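Local coordinates for geranyltranstransferase (Legionella pneumophila subsp. pneumophila, PDB 3LOM), which transfers the geranyl group in isoprenoid biosynthesis, probably joining geranyl diphosphate to isopentenyl diphosphate to give farnesyl diphosphate, at the interface of chains A and B. Sequence-based numbering; all coordinates share one arbitrary frame. Chains: chain A/B, Geranyltranstransferase.

Contacts 1, 2 and 3 are separate patches of one two-fold symmetric interface, each with a twin in which the chains are exchanged. Contacts 1 and 2 lie about 22 Å apart between their C-alpha centres, as do contacts 1 and 3; contacts 2 and 3 are about 29 Å apart. Helix 113-135 serves all three: A:Gly122 and A:Leu126 in contact 1, A:Leu132 in contact 2, and its chain B copy, 113-134, in contact 3. Helix 141-155 pairs with its copy in contact 2 and leads to B:Ile157 of contact 1. The interface thus joins the helical cores of both subunits.

Contact 1: the interface of chains A and B. Residues chain A 31-33, 38, 42, 122, 126; chain B 157, 162.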
ATOM      1  N   ILE A  31     -16.497  -6.142   1.175  1.00 65.38           N
ATOM      2  CA  ILE A  31     -15.913  -4.873   1.643  1.00 61.16           C
ATOM      3  C   ILE A  31     -16.866  -3.705   1.411  1.00 56.50           C
ATOM      4  O   ILE A  31     -17.524  -3.631   0.368  1.00 55.50           O
ATOM      5  CB  ILE A  31     -14.589  -4.513   0.918  1.00 59.15           C
ATOM      6  CG1 ILE A  31     -13.796  -5.761   0.564  1.00 69.07           C
ATOM      7  CG2 ILE A  31     -13.730  -3.579   1.772  1.00 64.38           C
ATOM      8  CD1 ILE A  31     -13.112  -5.646  -0.761  1.00 82.34           C
ATOM      9  N   ILE A  32     -16.926  -2.802   2.390  1.00 49.11           N
ATOM     10  CA  ILE A  32     -17.659  -1.556   2.252  1.00 49.21           C
ATOM     11  C   ILE A  32     -16.861  -0.637   1.328  1.00 54.46           C
ATOM     12  O   ILE A  32     -15.759  -0.215   1.663  1.00 61.24           O
ATOM     13  CB  ILE A  32     -17.865  -0.844   3.616  1.00 50.96           C
ATOM     14  CG1 ILE A  32     -18.127  -1.848   4.761  1.00 63.17           C
ATOM     15  CG2 ILE A  32     -18.942   0.250   3.504  1.00 52.38           C
ATOM     16  CD1 ILE A  32     -19.476  -2.576   4.731  1.00 62.76           C
ATOM     17  N   ILE A  33     -17.398  -0.366   0.147  1.00 49.51           N
ATOM     18  CA  ILE A  33     -16.744   0.523  -0.806  1.00 45.12           C
ATOM     19  C   ILE A  33     -17.689   1.692  -1.083  1.00 42.33           C
ATOM     20  O   ILE A  33     -18.526   1.602  -1.973  1.00 47.48           O
ATOM     21  CB  ILE A  33     -16.369  -0.226  -2.118  1.00 43.99           C
ATOM     22  CG1 ILE A  33     -15.665  -1.554  -1.797  1.00 38.73           C
ATOM     23  CG2 ILE A  33     -15.485   0.656  -3.011  1.00 39.19           C
ATOM     24  CD1 ILE A  33     -15.424  -2.469  -2.980  1.00 38.33           C
ATOM     25  N   ILE A  38     -14.990   3.667  -7.467  1.00 45.21           N
ATOM     26  CA  ILE A  38     -13.963   2.750  -6.978  1.00 46.73           C
ATOM     27  C   ILE A  38     -14.370   1.294  -7.199  1.00 42.70           C
ATOM     28  O   ILE A  38     -13.630   0.563  -7.859  1.00 46.28           O
ATOM     29  CB  ILE A  38     -13.529   3.062  -5.521  1.00 41.21           C
ATOM     30  CG1 ILE A  38     -12.925   4.472  -5.435  1.00 47.61           C
ATOM     31  CG2 ILE A  38     -12.543   2.016  -4.987  1.00 42.16           C
ATOM     32  CD1 ILE A  38     -11.727   4.741  -6.354  1.00 35.10           C
ATOM     33  N   LEU A  42     -12.293  -1.096  -9.648  1.00 36.82           N
ATOM     34  CA  LEU A  42     -11.775  -2.338  -9.051  1.00 43.35           C
ATOM     35  C   LEU A  42     -12.158  -3.580  -9.847  1.00 43.21           C
ATOM     36  O   LEU A  42     -11.301  -4.385 -10.200  1.00 50.71           O
ATOM     37  CB  LEU A  42     -12.291  -2.508  -7.619  1.00 42.68           C
ATOM     38  CG  LEU A  42     -11.536  -1.822  -6.483  1.00 55.75           C
ATOM     39  CD1 LEU A  42     -12.406  -1.766  -5.248  1.00 59.88           C
ATOM     40  CD2 LEU A  42     -10.262  -2.580  -6.185  1.00 48.58           C
ATOM     41  N   GLY A 122      -5.795   1.855  -3.502  1.00 40.25           N
ATOM     42  CA  GLY A 122      -6.697   1.035  -2.691  1.00 25.05           C
ATOM     43  C   GLY A 122      -6.440  -0.459  -2.775  1.00 28.83           C
ATOM     44  O   GLY A 122      -6.588  -1.165  -1.775  1.00 39.87           O
ATOM     45  N   LEU A 126      -5.700  -3.054   0.075  1.00 44.25           N
ATOM     46  CA  LEU A 126      -6.629  -4.190   0.195  1.00 44.77           C
ATOM     47  C   LEU A 126      -5.905  -5.516   0.379  1.00 47.60           C
ATOM     48  O   LEU A 126      -6.279  -6.305   1.249  1.00 47.89           O
ATOM     49  CB  LEU A 126      -7.626  -4.278  -0.974  1.00 42.87           C
ATOM     50  CG  LEU A 126      -8.707  -5.372  -0.818  1.00 47.28           C
ATOM     51  CD1 LEU A 126      -9.545  -5.182   0.453  1.00 31.74           C
ATOM     52  CD2 LEU A 126      -9.604  -5.513  -2.047  1.00 33.36           C
TER
ATOM     53  N   ILE B 157      -9.897   1.415   0.468  1.00 38.44           N
ATOM     54  CA  ILE B 157     -11.161   1.609  -0.255  1.00 46.21           C
ATOM     55  C   ILE B 157     -12.396   1.834   0.625  1.00 45.01           C
ATOM     56  O   ILE B 157     -13.395   2.358   0.151  1.00 50.23           O
ATOM     57  CB  ILE B 157     -11.448   0.470  -1.269  1.00 39.81           C
ATOM     58  CG1 ILE B 157     -11.674  -0.869  -0.553  1.00 37.95           C
ATOM     59  CG2 ILE B 157     -10.324   0.390  -2.293  1.00 48.28           C
ATOM     60  CD1 ILE B 157     -11.854  -2.080  -1.494  1.00 32.31           C
ATOM     61  N   SER B 162     -11.818   5.830  -1.156  1.00 44.28           N
ATOM     62  CA  SER B 162     -13.185   6.207  -1.542  1.00 36.60           C
ATOM     63  C   SER B 162     -13.481   7.672  -1.278  1.00 38.15           C
ATOM     64  O   SER B 162     -14.051   8.335  -2.134  1.00 41.94           O
ATOM     65  CB  SER B 162     -14.229   5.330  -0.852  1.00 34.30           C
ATOM     66  OG  SER B 162     -14.298   4.069  -1.513  1.00 38.24           O
TER
HETATM   67  O   HOH W   1      -8.393  -0.921   0.296  1.00 55.30           O
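Peptide groups are the flat elements where B:Ile157 enters chain A, for the side chains here are aliphatic apart from a serine hydroxyl. At the peptide preceding B:Ile157, that residue's backbone N lies 2.8 Å from water 1, which also reaches the A:Gly122 carbonyl oxygen. At the peptide following it, the hydroxyl OG of B:Ser162 donates to the B:Ile157 carbonyl O at 2.6 Å, tilted 18° from the carbonyl plane. These links fix the backbone while the side chain plugs an apolar pocket.

B:Ile157 places CG1 between its backbone N and carbonyl carbon (chi1 65°), which sends its two branches to different walls. B:Ile157 CG2 lies 3.7 Å from A:Gly122 CA, where glycine suits because it allows so close an approach to the helix, and also packs on A:Ile38 CG2. The longer branch runs deeper. B:Ile157 CD1 meets A:Leu42 CD1 tip to tip at 3.8 Å, while A:Ile31 crosses at about a right angle, its CD1 3.9 Å from B:Ile157 CD1. A:Ile33 lies against the same methyl through CG1, and A:Leu126 CD2 lies 4.1 Å from B:Ile157 CD1. Branched aliphatic residues suit such a pocket, their methyls surrounding the guest from several directions.

In the mainly helical isoprenoid synthase fold, the plug sits on the turn between helices 141-155 and 160-170 of chain B, and its pocket is built by chain A helices 36-46 and 113-135 with the segment preceding the former.

Contact 2: the interface of chains A and B. Residues chain A 132, 136, 141, 144-145; chain B 141, 144-145.
A:Val145 and B:Val145 meet across the two-fold on regular helical backbone, with phi near -60° and psi near -50° in both, each in its copy of helix 141-155. In both valines CG1 is anti to the backbone N, which leaves CG2 beside that N and turned toward the partner helix. A:Val145 CG2 and B:Val145 CG2 consequently touch at 3.8 Å as the side chains cross obliquely. A:Val144 comes at about a right angle and adds its CG1 at 3.9 Å from B:Val145 CG2. Valine suits a place where two helices cross closely at their first turns, since a short beta-branched side chain lets the helices approach closely and has few rotamers to lose.

One turn earlier the helices begin, and A:Ala141 CB lies 3.7 Å from B:Ala141 CB. Each of these methyls also rests against the other alanine's carbonyl carbon; the small residue lets the two helix starts come together.

The other branch of B:Val145 points away from this pair. Its CG1 packs 3.6 Å from the hydroxyl OG of A:Ser136, just past the end of helix 113-135. That hydroxyl donates to A:Leu132 O at 2.7 Å, nearly along the C=O axis, so serine can satisfy its polar atom within its own chain and still offer a compact surface. A:Leu132 brings CD1 to 3.9 Å from B:Val145 O.

The patch gives the two subunits a mainly apolar grip on each other, in what is probably the dimer usual for prenyl synthases.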
ATOM      1  N   LEU A 132      -4.406  -9.661   6.668  1.00 45.37           N
ATOM      2  CA  LEU A 132      -4.607  -9.503   8.102  1.00 44.21           C
ATOM      3  C   LEU A 132      -5.931 -10.023   8.677  1.00 54.52           C
ATOM      4  O   LEU A 132      -5.905 -10.706   9.702  1.00 58.21           O
ATOM      5  CB  LEU A 132      -4.396  -8.053   8.523  1.00 46.33           C
ATOM      6  CG  LEU A 132      -3.017  -7.429   8.302  1.00 52.00           C
ATOM      7  CD1 LEU A 132      -3.054  -6.028   8.857  1.00 46.98           C
ATOM      8  CD2 LEU A 132      -1.875  -8.251   8.918  1.00 44.82           C
ATOM      9  N   SER A 136      -6.042 -14.445  10.091  1.00 48.33           N
ATOM     10  CA  SER A 136      -6.059 -14.439  11.554  1.00 52.86           C
ATOM     11  C   SER A 136      -6.934 -15.483  12.275  1.00 66.04           C
ATOM     12  O   SER A 136      -6.575 -15.905  13.377  1.00 70.02           O
ATOM     13  CB  SER A 136      -6.377 -13.037  12.075  1.00 44.85           C
ATOM     14  OG  SER A 136      -5.275 -12.180  11.861  1.00 59.14           O
ATOM     15  N   ALA A 141      -0.842 -15.705  14.834  1.00 52.99           N
ATOM     16  CA  ALA A 141      -0.617 -14.300  14.540  1.00 50.73           C
ATOM     17  C   ALA A 141       0.807 -14.003  14.052  1.00 62.43           C
ATOM     18  O   ALA A 141       1.011 -13.132  13.200  1.00 62.05           O
ATOM     19  CB  ALA A 141      -0.956 -13.467  15.760  1.00 47.89           C
ATOM     20  N   VAL A 144       1.001 -14.737  10.355  1.00 55.03           N
ATOM     21  CA  VAL A 144       0.271 -13.673   9.656  1.00 61.32           C
ATOM     22  C   VAL A 144       1.182 -12.459   9.403  1.00 60.44           C
ATOM     23  O   VAL A 144       1.260 -11.952   8.276  1.00 50.84           O
ATOM     24  CB  VAL A 144      -1.010 -13.254  10.441  1.00 64.95           C
ATOM     25  CG1 VAL A 144      -1.705 -12.048   9.784  1.00 59.90           C
ATOM     26  CG2 VAL A 144      -1.974 -14.433  10.562  1.00 52.81           C
ATOM     27  N   VAL A 145       1.889 -12.040  10.452  1.00 55.72           N
ATOM     28  CA  VAL A 145       2.874 -10.964  10.389  1.00 54.86           C
ATOM     29  C   VAL A 145       4.006 -11.261   9.386  1.00 59.68           C
ATOM     30  O   VAL A 145       4.291 -10.440   8.508  1.00 64.41           O
ATOM     31  CB  VAL A 145       3.415 -10.643  11.805  1.00 55.02           C
ATOM     32  CG1 VAL A 145       4.609  -9.697  11.756  1.00 53.27           C
ATOM     33  CG2 VAL A 145       2.305 -10.046  12.655  1.00 35.40           C
TER
ATOM     34  N   ALA B 141       2.296 -10.654  18.637  1.00 57.07           N
ATOM     35  CA  ALA B 141       1.958 -10.676  17.221  1.00 53.99           C
ATOM     36  C   ALA B 141       0.502 -10.297  16.910  1.00 62.29           C
ATOM     37  O   ALA B 141       0.239  -9.640  15.902  1.00 66.85           O
ATOM     38  CB  ALA B 141       2.302 -12.012  16.639  1.00 48.68           C
ATOM     39  N   VAL B 144       0.327  -6.606  16.884  1.00 63.65           N
ATOM     40  CA  VAL B 144       0.912  -6.101  15.640  1.00 63.13           C
ATOM     41  C   VAL B 144      -0.130  -6.159  14.514  1.00 65.28           C
ATOM     42  O   VAL B 144      -0.283  -5.196  13.762  1.00 66.34           O
ATOM     43  CB  VAL B 144       2.207  -6.872  15.240  1.00 59.36           C
ATOM     44  CG1 VAL B 144       2.877  -6.233  14.034  1.00 57.80           C
ATOM     45  CG2 VAL B 144       3.191  -6.924  16.405  1.00 65.02           C
ATOM     46  N   VAL B 145      -0.859  -7.275  14.438  1.00 64.10           N
ATOM     47  CA  VAL B 145      -1.947  -7.468  13.470  1.00 58.83           C
ATOM     48  C   VAL B 145      -3.052  -6.424  13.647  1.00 58.10           C
ATOM     49  O   VAL B 145      -3.437  -5.754  12.684  1.00 52.85           O
ATOM     50  CB  VAL B 145      -2.530  -8.909  13.546  1.00 61.97           C
ATOM     51  CG1 VAL B 145      -3.856  -9.028  12.779  1.00 50.67           C
ATOM     52  CG2 VAL B 145      -1.525  -9.912  13.003  1.00 57.52           C
TER

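Contact 3: the interface of chains A and B. Residues chain A 89, 95, 164-165, 168; chain B 114, 117-118, 121.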
ATOM      1  N   HIS A  89      -0.825   1.261 -12.219  1.00 37.20           N
ATOM      2  CA  HIS A  89       0.052   2.418 -12.066  1.00 35.30           C
ATOM      3  C   HIS A  89       1.104   2.523 -13.160  1.00 32.82           C
ATOM      4  O   HIS A  89       1.363   3.622 -13.654  1.00 38.08           O
ATOM      5  CB  HIS A  89       0.668   2.467 -10.666  1.00 32.04           C
ATOM      6  CG  HIS A  89      -0.276   2.983  -9.627  1.00 35.78           C
ATOM      7  ND1 HIS A  89       0.143   3.427  -8.392  1.00 33.16           N
ATOM      8  CD2 HIS A  89      -1.620   3.162  -9.655  1.00 26.98           C
ATOM      9  CE1 HIS A  89      -0.903   3.839  -7.697  1.00 34.07           C
ATOM     10  NE2 HIS A  89      -1.984   3.687  -8.440  1.00 44.29           N
ATOM     11  N   MET A  95       4.341   6.856 -16.803  1.00 41.97           N
ATOM     12  CA  MET A  95       5.234   5.704 -16.782  1.00 36.67           C
ATOM     13  C   MET A  95       5.291   4.954 -18.114  1.00 37.72           C
ATOM     14  O   MET A  95       5.888   5.453 -19.062  1.00 40.78           O
ATOM     15  CB  MET A  95       4.891   4.781 -15.610  1.00 39.63           C
ATOM     16  CG  MET A  95       5.082   5.460 -14.253  1.00 35.93           C
ATOM     17  SD  MET A  95       5.483   4.315 -12.934  1.00 32.30           S
ATOM     18  CE  MET A  95       4.677   5.189 -11.650  1.00 30.16           C
ATOM     19  N   GLN A 164      10.924  -0.535 -10.621  1.00 47.43           N
ATOM     20  CA  GLN A 164      10.215   0.172 -11.687  1.00 39.45           C
ATOM     21  C   GLN A 164      10.817   1.553 -11.973  1.00 38.51           C
ATOM     22  O   GLN A 164      10.951   1.944 -13.135  1.00 38.24           O
ATOM     23  CB  GLN A 164       8.702   0.244 -11.400  1.00 44.22           C
ATOM     24  CG  GLN A 164       7.847   1.090 -12.399  1.00 32.52           C
ATOM     25  CD  GLN A 164       7.896   0.616 -13.866  1.00 43.03           C
ATOM     26  OE1 GLN A 164       8.502  -0.400 -14.198  1.00 60.99           O
ATOM     27  NE2 GLN A 164       7.238   1.365 -14.743  1.00 46.86           N
ATOM     28  N   SER A 165      11.189   2.270 -10.914  1.00 40.12           N
ATOM     29  CA  SER A 165      11.904   3.551 -11.033  1.00 38.64           C
ATOM     30  C   SER A 165      13.192   3.429 -11.849  1.00 33.63           C
ATOM     31  O   SER A 165      13.448   4.249 -12.739  1.00 34.83           O
ATOM     32  CB  SER A 165      12.209   4.129  -9.645  1.00 37.25           C
ATOM     33  OG  SER A 165      13.012   5.297  -9.733  1.00 39.99           O
ATOM     34  N   LEU A 168      12.520   2.629 -15.561  1.00 45.12           N
ATOM     35  CA  LEU A 168      12.181   3.807 -16.338  1.00 45.14           C
ATOM     36  C   LEU A 168      13.376   4.725 -16.588  1.00 43.77           C
ATOM     37  O   LEU A 168      13.582   5.168 -17.716  1.00 47.33           O
ATOM     38  CB  LEU A 168      11.043   4.574 -15.667  1.00 35.90           C
ATOM     39  CG  LEU A 168       9.695   3.853 -15.673  1.00 52.76           C
ATOM     40  CD1 LEU A 168       8.713   4.629 -14.832  1.00 48.01           C
ATOM     41  CD2 LEU A 168       9.160   3.627 -17.098  1.00 33.16           C
TER
ATOM     42  N   ALA B 114       6.203  10.155 -12.561  1.00 35.72           N
ATOM     43  CA  ALA B 114       6.517   8.758 -12.266  1.00 34.80           C
ATOM     44  C   ALA B 114       7.101   8.587 -10.862  1.00 41.04           C
ATOM     45  O   ALA B 114       6.665   7.720 -10.106  1.00 44.76           O
ATOM     46  CB  ALA B 114       7.488   8.208 -13.317  1.00 33.54           C
ATOM     47  N   ILE B 117       4.557   9.217  -8.263  1.00 34.32           N
ATOM     48  CA  ILE B 117       3.627   8.093  -8.144  1.00 41.70           C
ATOM     49  C   ILE B 117       4.287   6.953  -7.368  1.00 40.89           C
ATOM     50  O   ILE B 117       3.744   6.496  -6.356  1.00 41.52           O
ATOM     51  CB  ILE B 117       3.082   7.600  -9.519  1.00 39.91           C
ATOM     52  CG1 ILE B 117       2.303   8.711 -10.224  1.00 31.97           C
ATOM     53  CG2 ILE B 117       2.189   6.377  -9.328  1.00 41.69           C
ATOM     54  CD1 ILE B 117       2.126   8.523 -11.717  1.00 34.18           C
ATOM     55  N   LEU B 118       5.470   6.540  -7.830  1.00 40.01           N
ATOM     56  CA  LEU B 118       6.250   5.465  -7.208  1.00 39.18           C
ATOM     57  C   LEU B 118       6.613   5.710  -5.743  1.00 28.57           C
ATOM     58  O   LEU B 118       6.518   4.798  -4.917  1.00 42.35           O
ATOM     59  CB  LEU B 118       7.505   5.155  -8.033  1.00 36.22           C
ATOM     60  CG  LEU B 118       7.228   4.479  -9.379  1.00 40.75           C
ATOM     61  CD1 LEU B 118       8.440   4.509 -10.270  1.00 43.75           C
ATOM     62  CD2 LEU B 118       6.680   3.044  -9.243  1.00 32.19           C
ATOM     63  N   ASP B 121       3.499   5.261  -3.725  1.00 25.98           N
ATOM     64  CA  ASP B 121       3.308   3.814  -3.638  1.00 34.16           C
ATOM     65  C   ASP B 121       4.215   3.167  -2.601  1.00 34.77           C
ATOM     66  O   ASP B 121       3.771   2.323  -1.821  1.00 46.48           O
ATOM     67  CB  ASP B 121       3.553   3.168  -5.004  1.00 28.90           C
ATOM     68  CG  ASP B 121       2.484   3.510  -6.015  1.00 48.27           C
ATOM     69  OD1 ASP B 121       1.480   4.144  -5.631  1.00 38.19           O
ATOM     70  OD2 ASP B 121       2.654   3.137  -7.196  1.00 36.93           O
TER
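A:His89 and B:Asp121 each hold CG anti to their carbonyl carbon (chi1 -78° and -69°), and from opposite directions this brings imidazole and carboxylate edge to edge. The two planes are 22° apart, nearly coplanar. A:His89 ND1 donates a fairly straight hydrogen bond at 2.8 Å to the carboxylate OD2 of B:Asp121, which accepts through its syn lone pair. Histidine suits the place because its N-H lies in the ring plane and points directly at the acid. B:Ile117 CG2 packs 3.7 Å from A:His89 ND1.

A:His89 immediately precedes the first aspartate-rich motif, DDLPAMD, which binds magnesium in this family, and A:Met95 belongs to the motif itself. The bond may therefore help the partner subunit to steady the approach to the active site.

A:Met95 drops its thioether end onto helix 113-134 of chain B. Its methyl CE presses tightly on B:Leu118 CG at 3.5 Å and reaches B:Ile117 CB at 3.6 Å; a flexible methionine can follow this uneven surface. B:Leu118 spreads its fork over helix 160-169 of chain A: CD1 lies 3.7 Å from A:Ser165 CA, and CD2 lies 3.9 Å from A:Gln164 CG.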